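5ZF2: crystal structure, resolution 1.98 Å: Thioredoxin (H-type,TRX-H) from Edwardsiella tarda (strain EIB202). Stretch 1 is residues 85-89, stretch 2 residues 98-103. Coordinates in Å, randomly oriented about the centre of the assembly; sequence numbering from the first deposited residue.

Stretch 1 (85-89) VRRSI
Stretch 2 (98-103) SDFLTR

Strand 85-89 of this thioredoxin runs nearly antiparallel to helix 98-102 (160° between N-to-C directions), the axes 9.8 Å apart at closest approach; Arg86 and Phe100 set the register, CA to CA 8.1 Å. Val85 (phi/psi -101/-39, chi1 t) makes no contact. Arg86 (-171/162) dominates: its CA-to-CB bond points toward the helix, and an extended side chain (chi1 p, chi2 t, chi3 t, chi4 -108°) carries the guanidinium alongside the backbone of Phe100 to Arg103. There Arg86 NE and NH2 both donate to Phe100 O, each at 2.8 Å, a fork that places the carbonyl at the guanidinium edge. Arg103 CG lies over one guanidinium face, 3.4 Å from Arg86 NH1. The like charges approach to 4.0 Å (Arg86 NH1 to Arg103 NE), while Arg103 (p, t, t, chi4 -86°) turns its NH1 to Asp99 OD2 in a 2.7 Å salt bridge four residues back in sequence. Nearer the Arg86 backbone, its CG packs 3.6 Å from CE1 of Phe100 (chi1 t, chi2 80°). The CA-to-CB bond of Arg87 (-140/165; p, t, p) points away, and its backbone C lies 3.8 Å from Phe100 CE1. That of Ser88 (-154/141, chi1 t) points toward the helix again, Ser88 CB lying 3.7 Å from Phe100 CE1. Ile89 (-126/122; m, t) lies beyond reach.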

ATOM      1  N   VAL A  85      -9.324  -6.530   0.391  1.00 12.72           N
ATOM      2  CA  VAL A  85      -9.217  -7.820   1.063  1.00 15.46           C
ATOM      3  C   VAL A  85      -8.911  -7.649   2.544  1.00 14.54           C
ATOM      4  O   VAL A  85      -9.440  -8.381   3.373  1.00 20.40           O
ATOM      5  CB  VAL A  85      -8.142  -8.688   0.368  1.00 28.48           C
ATOM      6  CG1 VAL A  85      -7.784  -9.901   1.220  1.00 29.34           C
ATOM      7  CG2 VAL A  85      -8.641  -9.146  -0.993  1.00 39.10           C
ATOM      8  N   ARG A  86      -8.062  -6.685   2.902  1.00 12.03           N
ATOM      9  CA  ARG A  86      -7.699  -6.460   4.296  1.00 10.63           C
ATOM     10  C   ARG A  86      -6.918  -5.165   4.380  1.00 17.26           C
ATOM     11  O   ARG A  86      -6.383  -4.670   3.377  1.00 14.63           O
ATOM     12  CB  ARG A  86      -6.848  -7.615   4.871  1.00 13.10           C
ATOM     13  CG  ARG A  86      -5.681  -8.005   3.959  1.00 15.78           C
ATOM     14  CD  ARG A  86      -4.987  -9.261   4.476  1.00 22.25           C
ATOM     15  NE  ARG A  86      -4.005  -9.760   3.529  1.00 24.35           N
ATOM     16  CZ  ARG A  86      -4.150 -10.860   2.788  1.00 18.84           C
ATOM     17  NH1 ARG A  86      -5.241 -11.615   2.889  1.00 23.52           N
ATOM     18  NH2 ARG A  86      -3.179 -11.208   1.953  1.00 17.70           N
ATOM     19  N   ARG A  87      -6.845  -4.629   5.595  1.00 11.35           N
ATOM     20  CA  ARG A  87      -6.075  -3.424   5.846  1.00 13.03           C
ATOM     21  C   ARG A  87      -5.365  -3.592   7.186  1.00 15.28           C
ATOM     22  O   ARG A  87      -5.671  -4.498   7.976  1.00 12.90           O
ATOM     23  CB  ARG A  87      -6.961  -2.167   5.812  1.00  9.67           C
ATOM     24  CG  ARG A  87      -8.029  -2.079   6.917  1.00 13.30           C
ATOM     25  CD  ARG A  87      -8.726  -0.711   6.875  1.00 16.79           C
ATOM     26  NE  ARG A  87      -9.352  -0.462   5.573  1.00 17.23           N
ATOM     27  CZ  ARG A  87      -9.524   0.751   5.053  1.00 20.48           C
ATOM     28  NH1 ARG A  87      -9.109   1.812   5.734  1.00 16.57           N
ATOM     29  NH2 ARG A  87     -10.096   0.899   3.855  1.00 19.33           N
ATOM     30  N   SER A  88      -4.391  -2.721   7.418  1.00 14.15           N
ATOM     31  CA  SER A  88      -3.481  -2.825   8.550  1.00 12.15           C
ATOM     32  C   SER A  88      -2.980  -1.425   8.868  1.00 15.44           C
ATOM     33  O   SER A  88      -2.719  -0.646   7.941  1.00 15.65           O
ATOM     34  CB  SER A  88      -2.312  -3.776   8.187  1.00 11.00           C
ATOM     35  OG  SER A  88      -1.252  -3.677   9.130  1.00 20.51           O
ATOM     36  N   ILE A  89      -2.845  -1.092  10.158  1.00 11.98           N
ATOM     37  CA  ILE A  89      -2.318   0.219  10.571  1.00 16.74           C
ATOM     38  C   ILE A  89      -1.138   0.021  11.525  1.00 17.63           C
ATOM     39  O   ILE A  89      -1.291  -0.586  12.592  1.00 12.51           O
ATOM     40  CB  ILE A  89      -3.389   1.092  11.255  1.00 18.86           C
ATOM     41  CG1 ILE A  89      -4.564   1.417  10.327  1.00 13.76           C
ATOM     42  CG2 ILE A  89      -2.762   2.381  11.832  1.00 18.71           C
ATOM     43  CD1 ILE A  89      -5.821   1.881  11.123  1.00 15.35           C
ATOM     44  N   SER A  98       5.107  -9.447   5.565  1.00 13.52           N
ATOM     45  CA  SER A  98       5.160 -10.509   4.561  1.00 14.31           C
ATOM     46  C   SER A  98       3.833 -11.262   4.490  1.00 13.30           C
ATOM     47  O   SER A  98       3.286 -11.500   3.408  1.00 15.11           O
ATOM     48  CB  SER A  98       6.302 -11.468   4.885  1.00 17.26           C
ATOM     49  OG  SER A  98       6.291 -12.561   4.007  1.00 22.06           O
ATOM     50  N   ASP A  99       3.300 -11.651   5.637  1.00 16.73           N
ATOM     51  CA  ASP A  99       2.069 -12.436   5.603  1.00 20.14           C
ATOM     52  C   ASP A  99       0.887 -11.598   5.126  1.00 12.94           C
ATOM     53  O   ASP A  99      -0.002 -12.120   4.443  1.00 18.64           O
ATOM     54  CB  ASP A  99       1.800 -13.028   6.981  1.00 24.07           C
ATOM     55  CG  ASP A  99       0.676 -14.041   6.961  1.00 30.85           C
ATOM     56  OD1 ASP A  99       0.805 -15.074   6.270  1.00 36.57           O
ATOM     57  OD2 ASP A  99      -0.337 -13.777   7.607  1.00 30.00           O
ATOM     58  N   PHE A 100       0.887 -10.299   5.445  1.00 12.00           N
ATOM     59  CA  PHE A 100      -0.156  -9.382   4.984  1.00 17.55           C
ATOM     60  C   PHE A 100      -0.237  -9.360   3.458  1.00 19.98           C
ATOM     61  O   PHE A 100      -1.330  -9.292   2.881  1.00 13.60           O
ATOM     62  CB  PHE A 100       0.122  -7.971   5.510  1.00 13.51           C
ATOM     63  CG  PHE A 100      -0.895  -6.938   5.066  1.00 11.46           C
ATOM     64  CD1 PHE A 100      -2.120  -6.837   5.706  1.00 16.36           C
ATOM     65  CD2 PHE A 100      -0.614  -6.081   4.013  1.00 12.83           C
ATOM     66  CE1 PHE A 100      -3.069  -5.892   5.285  1.00 17.31           C
ATOM     67  CE2 PHE A 100      -1.531  -5.129   3.594  1.00 12.43           C
ATOM     68  CZ  PHE A 100      -2.756  -5.023   4.235  1.00 10.83           C
ATOM     69  N   LEU A 101       0.910  -9.422   2.796  1.00 11.59           N
ATOM     70  CA  LEU A 101       0.953  -9.406   1.338  1.00 12.69           C
ATOM     71  C   LEU A 101       0.650 -10.756   0.715  1.00 15.65           C
ATOM     72  O   LEU A 101       0.196 -10.800  -0.433  1.00 19.25           O
ATOM     73  CB  LEU A 101       2.335  -8.957   0.864  1.00 15.14           C
ATOM     74  CG  LEU A 101       2.683  -7.511   1.255  1.00 17.57           C
ATOM     75  CD1 LEU A 101       4.102  -7.203   0.745  1.00 18.31           C
ATOM     76  CD2 LEU A 101       1.662  -6.548   0.670  1.00 16.91           C
ATOM     77  N   THR A 102       0.894 -11.842   1.446  1.00 15.70           N
ATOM     78  CA  THR A 102       1.024 -13.185   0.894  1.00 23.58           C
ATOM     79  C   THR A 102      -0.221 -14.037   1.084  1.00 31.25           C
ATOM     80  O   THR A 102      -0.618 -14.769   0.166  1.00 26.55           O
ATOM     81  CB  THR A 102       2.210 -13.886   1.553  1.00 24.22           C
ATOM     82  OG1 THR A 102       3.416 -13.206   1.184  1.00 50.31           O
ATOM     83  CG2 THR A 102       2.288 -15.315   1.112  1.00 36.84           C
ATOM     84  N   ARG A 103      -0.823 -13.982   2.271  1.00 24.02           N
ATOM     85  CA  ARG A 103      -1.969 -14.836   2.564  1.00 28.95           C
ATOM     86  C   ARG A 103      -3.201 -14.404   1.766  1.00 22.70           C
ATOM     87  O   ARG A 103      -4.068 -15.243   1.505  1.00 41.35           O
ATOM     88  CB  ARG A 103      -2.284 -14.843   4.067  1.00 26.77           C
ATOM     89  CG  ARG A 103      -3.005 -13.600   4.598  1.00 28.67           C
ATOM     90  CD  ARG A 103      -3.393 -13.783   6.080  1.00 18.23           C
ATOM     91  NE  ARG A 103      -3.969 -12.555   6.595  1.00 23.09           N
ATOM     92  CZ  ARG A 103      -3.261 -11.551   7.101  1.00 23.41           C
ATOM     93  NH1 ARG A 103      -1.937 -11.642   7.194  1.00 28.87           N
ATOM     94  NH2 ARG A 103      -3.877 -10.464   7.541  1.00 25.42           N
TER